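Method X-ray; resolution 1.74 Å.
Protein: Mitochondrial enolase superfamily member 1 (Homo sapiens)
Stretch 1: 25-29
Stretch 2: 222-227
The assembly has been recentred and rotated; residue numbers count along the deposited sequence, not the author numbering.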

# COMPACT_ATOMS: atom_id res chain seq x y z
N GLY A 25 -9.56 -22.59 -6.43
CA GLY A 25 -8.98 -21.29 -6.08
C GLY A 25 -9.94 -20.18 -5.69
O GLY A 25 -9.49 -19.11 -5.26
N ALA A 26 -11.26 -20.41 -5.73
CA ALA A 26 -12.19 -19.34 -5.33
C ALA A 26 -12.23 -19.18 -3.81
O ALA A 26 -12.32 -20.18 -3.08
CB ALA A 26 -13.59 -19.64 -5.82
N ASP A 27 -12.22 -17.93 -3.34
CA ASP A 27 -12.42 -17.69 -1.90
C ASP A 27 -13.57 -16.68 -1.79
O ASP A 27 -14.17 -16.32 -2.81
CB ASP A 27 -11.11 -17.27 -1.18
CG ASP A 27 -10.51 -15.95 -1.60
OD1 ASP A 27 -11.24 -14.91 -1.54
OD2 ASP A 27 -9.33 -15.92 -1.86
N ALA A 28 -13.92 -16.26 -0.56
CA ALA A 28 -15.07 -15.35 -0.35
C ALA A 28 -14.83 -13.92 -0.94
O ALA A 28 -15.80 -13.18 -1.18
CB ALA A 28 -15.38 -15.25 1.11
N MET A 29 -13.55 -13.51 -1.05
CA MET A 29 -13.17 -12.19 -1.54
C MET A 29 -12.77 -12.22 -3.03
O MET A 29 -13.23 -11.35 -3.81
CB MET A 29 -12.03 -11.63 -0.66
CG MET A 29 -11.70 -10.17 -0.96
SD MET A 29 -13.03 -8.99 -0.51
CE MET A 29 -12.58 -8.69 1.25
N VAL A 222 -9.84 -24.36 5.29
CA VAL A 222 -11.14 -24.16 4.63
C VAL A 222 -11.42 -22.66 4.51
O VAL A 222 -11.24 -21.91 5.47
CB VAL A 222 -12.29 -24.93 5.38
CG1 VAL A 222 -12.41 -24.45 6.83
CG2 VAL A 222 -13.63 -24.77 4.66
N LYS A 223 -11.88 -22.23 3.33
CA LYS A 223 -12.28 -20.84 3.11
C LYS A 223 -13.68 -20.63 3.64
O LYS A 223 -14.58 -21.46 3.41
CB LYS A 223 -12.25 -20.47 1.61
CG LYS A 223 -10.89 -20.60 0.94
CD LYS A 223 -9.85 -19.66 1.59
CE LYS A 223 -8.47 -20.12 1.15
NZ LYS A 223 -7.49 -19.00 1.16
N VAL A 224 -13.87 -19.48 4.27
CA VAL A 224 -15.15 -19.04 4.86
C VAL A 224 -15.38 -17.56 4.57
O VAL A 224 -14.48 -16.88 4.04
CB VAL A 224 -15.18 -19.32 6.41
CG1 VAL A 224 -14.98 -20.83 6.73
CG2 VAL A 224 -14.15 -18.45 7.16
N GLY A 225 -16.56 -17.05 4.95
CA GLY A 225 -16.83 -15.62 4.96
C GLY A 225 -17.76 -14.97 3.97
O GLY A 225 -17.95 -13.76 4.07
N ALA A 226 -18.31 -15.71 3.00
CA ALA A 226 -19.25 -15.13 2.03
C ALA A 226 -20.67 -15.45 2.45
O ALA A 226 -21.59 -14.64 2.26
CB ALA A 226 -18.99 -15.69 0.62
N ASP A 227 -20.87 -16.66 3.00
CA ASP A 227 -22.20 -17.18 3.31
C ASP A 227 -22.08 -18.15 4.48
O ASP A 227 -21.46 -19.20 4.35
CB ASP A 227 -22.81 -17.87 2.06
CG ASP A 227 -24.25 -18.31 2.31
OD1 ASP A 227 -24.46 -19.26 3.12
OD2 ASP A 227 -25.17 -17.66 1.79
O HOH W 1 -7.27 -17.61 -1.24
O HOH W 2 -12.39 -17.00 2.00

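Residues 25–29 form an irregular segment, while 222–227 leaves a strand after Lys223 and continues as loop or turn. The touching parts run 54° apart, and the two stretches draw closer from Asp27–Lys223 to Ala28–Ala226: the CA atoms of Asp27 and Lys223 lie 5.9 Å apart, those of Ala28 and Ala226 only 4.8 Å. No direct hydrogen bond joins the two stretches; packing and water do the work, over a modest 204 Å² of buried surface.

Two glycines serve the backbone. Gly25 and Gly225 have positive phi values, 87° and 109°, at which a CB would be jammed against the preceding carbonyl oxygen. At Gly225 a CB would also point into the contact, 3.7 Å from Ala28 CB.

Ala28 is the centre of the packing. Its CB points toward the second stretch and rests 3.5 Å from Val224 O and 3.5 Å from Ala226 N, so a single methyl packs directly on the backbone of the second stretch. Ala226 CB points back, and the two methyls, Ala28 CB and Ala226 CB, meet at 3.7 Å; small side chains suit so close a backbone approach. The CA-to-CB bond of Val224 points away from the first stretch, and the residue offers its carbonyl oxygen instead: one water accepts from Ala28 N (3.1 Å) and lies 2.9 Å from Val224 O, to which it can donate.

Lys223 combines both kinds of contact. Its CD packs 3.9 Å from Asp27 CB, while extended chi3 and chi4 carry the ammonium onward to a second water. That water accepts from Lys223 NZ at 2.8 Å and donates to Asp27 OD2 at 2.7 Å, linking opposite charges without a direct salt bridge. Asp27, with chi1 in p, also accepts from Met29 N through OD1 (2.7 Å), a local bond that spans Ala28, from the side chain of Asp27 to the backbone N two residues on.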